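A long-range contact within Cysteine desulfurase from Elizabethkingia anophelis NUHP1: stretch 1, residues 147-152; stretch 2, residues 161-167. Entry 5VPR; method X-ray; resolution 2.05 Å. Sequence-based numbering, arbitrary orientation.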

# COMPACT_ATOMS: atom_id res chain seq x y z
N LEU A 147 -2.16 -24.76 3.23
CA LEU A 147 -2.29 -23.34 3.51
C LEU A 147 -2.88 -23.14 4.90
O LEU A 147 -3.84 -23.81 5.27
CB LEU A 147 -3.17 -22.66 2.46
CG LEU A 147 -3.27 -21.14 2.51
CD1 LEU A 147 -2.02 -20.49 1.95
CD2 LEU A 147 -4.51 -20.66 1.76
N ARG A 148 -2.29 -22.23 5.67
CA ARG A 148 -2.77 -21.90 7.00
C ARG A 148 -2.95 -20.39 7.11
O ARG A 148 -2.14 -19.62 6.58
CB ARG A 148 -1.83 -22.40 8.09
CG ARG A 148 -1.19 -23.74 7.74
CD ARG A 148 -0.40 -24.28 8.91
NE ARG A 148 -1.27 -24.90 9.89
CZ ARG A 148 -0.86 -25.37 11.06
NH1 ARG A 148 0.42 -25.28 11.40
NH2 ARG A 148 -1.73 -25.92 11.89
N VAL A 149 -4.01 -19.96 7.78
CA VAL A 149 -4.41 -18.56 7.80
C VAL A 149 -4.39 -18.09 9.24
O VAL A 149 -5.03 -18.70 10.10
CB VAL A 149 -5.79 -18.35 7.18
CG1 VAL A 149 -6.13 -16.86 7.14
CG2 VAL A 149 -5.82 -18.94 5.79
N ILE A 150 -3.65 -17.02 9.50
CA ILE A 150 -3.64 -16.44 10.85
C ILE A 150 -5.02 -15.83 11.13
O ILE A 150 -5.49 -15.00 10.33
CB ILE A 150 -2.53 -15.39 10.97
CG1 ILE A 150 -1.17 -16.04 10.74
CG2 ILE A 150 -2.59 -14.72 12.35
CD1 ILE A 150 -0.03 -15.04 10.69
N PRO A 151 -5.69 -16.20 12.21
CA PRO A 151 -7.03 -15.66 12.46
C PRO A 151 -6.96 -14.20 12.87
O PRO A 151 -5.94 -13.69 13.35
CB PRO A 151 -7.56 -16.52 13.61
CG PRO A 151 -6.56 -17.62 13.82
CD PRO A 151 -5.26 -17.13 13.26
N MET A 152 -8.08 -13.51 12.67
CA MET A 152 -8.28 -12.16 13.19
C MET A 152 -9.12 -12.21 14.45
O MET A 152 -10.08 -12.98 14.54
CB MET A 152 -8.94 -11.27 12.15
CG MET A 152 -7.95 -10.53 11.29
SD MET A 152 -8.78 -9.36 10.22
CE MET A 152 -10.12 -8.83 11.28
N ASP A 161 -0.06 -15.09 18.10
CA ASP A 161 0.49 -16.12 18.97
C ASP A 161 0.20 -17.53 18.45
O ASP A 161 0.79 -18.49 18.95
CB ASP A 161 -0.03 -15.94 20.39
CG ASP A 161 0.64 -14.77 21.12
OD1 ASP A 161 1.80 -14.43 20.76
OD2 ASP A 161 0.02 -14.19 22.05
N VAL A 162 -0.66 -17.67 17.44
CA VAL A 162 -0.84 -18.97 16.81
C VAL A 162 0.46 -19.44 16.15
O VAL A 162 0.70 -20.65 16.02
CB VAL A 162 -2.01 -18.92 15.82
CG1 VAL A 162 -1.57 -18.41 14.45
CG2 VAL A 162 -2.67 -20.27 15.72
N LEU A 163 1.33 -18.50 15.75
CA LEU A 163 2.61 -18.88 15.14
C LEU A 163 3.45 -19.72 16.09
O LEU A 163 4.23 -20.57 15.64
CB LEU A 163 3.38 -17.63 14.71
CG LEU A 163 2.67 -16.73 13.69
CD1 LEU A 163 3.51 -15.51 13.34
CD2 LEU A 163 2.36 -17.53 12.44
N ASP A 164 3.29 -19.51 17.40
CA ASP A 164 4.06 -20.28 18.38
C ASP A 164 3.81 -21.77 18.26
O ASP A 164 4.71 -22.57 18.56
CB ASP A 164 3.71 -19.80 19.80
CG ASP A 164 4.30 -18.43 20.11
OD1 ASP A 164 5.07 -17.90 19.28
OD2 ASP A 164 3.99 -17.89 21.20
N GLU A 165 2.63 -22.18 17.80
CA GLU A 165 2.32 -23.58 17.57
C GLU A 165 2.48 -24.03 16.12
O GLU A 165 2.83 -25.19 15.88
CB GLU A 165 0.89 -23.89 18.04
N TRP A 166 2.26 -23.13 15.15
CA TRP A 166 2.28 -23.51 13.74
C TRP A 166 3.69 -23.58 13.14
O TRP A 166 3.94 -24.39 12.25
CB TRP A 166 1.47 -22.53 12.90
CG TRP A 166 0.00 -22.57 13.13
CD1 TRP A 166 -0.68 -23.40 13.98
CD2 TRP A 166 -0.98 -21.74 12.50
NE1 TRP A 166 -2.03 -23.13 13.91
CE2 TRP A 166 -2.24 -22.12 13.01
CE3 TRP A 166 -0.92 -20.72 11.54
CZ2 TRP A 166 -3.42 -21.51 12.60
CZ3 TRP A 166 -2.10 -20.12 11.14
CH2 TRP A 166 -3.33 -20.52 11.67
N LEU A 167 4.61 -22.73 13.59
CA LEU A 167 5.92 -22.66 12.95
C LEU A 167 6.71 -23.95 13.20
O LEU A 167 6.78 -24.43 14.33
CB LEU A 167 6.69 -21.45 13.46
CG LEU A 167 6.13 -20.10 13.01
CD1 LEU A 167 6.74 -18.94 13.79
CD2 LEU A 167 6.33 -19.93 11.50

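Trp166 is the large bump of this contact. Its CA-to-CB bond points from the helix toward the strand, and its indole fits into a pocket lined by Arg148, Val149, Ile150 and Pro151. It has the largest area covered by the opposite stretch, and four residues of stretch 1 touch it.

Arg148 covers one face of the indole. Its CA-to-CB bond also points toward the other stretch, and the chain runs over the ring. The Arg148 guanidinium lies flat on the Trp166 indole, with planes at 27° and centres 3.6 Å apart. Arg148 CZ sits 3.6 Å from the centroid of the Trp166 five-membered ring, 14° off the ring normal, a cation-pi arrangement. Arg148 NH1 comes to 3.2 Å from Trp166 CG. Nearer the backbone, Arg148 CB lies over the Trp166 six-membered ring, 4.2 Å from its centroid. One side chain thus spans both rings. Arg148 NH2 and Trp166 NE1 are 3.5 Å apart, but both are donors and do not bond.

The strand backbone meets the edge of the indole. Val149 O is 2.9 Å from Trp166 CH2, a tight approach near the ring plane. The CA-to-CB bond of Val149 points away from the other stretch; the contact is made by its carbonyl oxygen. Ile150 N is 3.8 Å from Trp166 CZ3.

Ile150 packs against three apolar side chains of the other stretch. Its CG1 lies 4.2 Å from Trp166 CZ3, and its CD1 lies 3.9 Å from Leu163 CD2. Its CG2 is a looser 4.4 Å from Val162 CG1. The CA-to-CB bond of Leu163 points sideways, but the end of its side chain comes nearer the other stretch.

Val162 CG1 also reaches Pro151 CD, at 4.1 Å. The same Pro151 CD is 4.2 Å from Trp166 CH2, so it touches both side chains.

No hydrogen bond crosses the contact. Stacking and apolar packing join the two stretches.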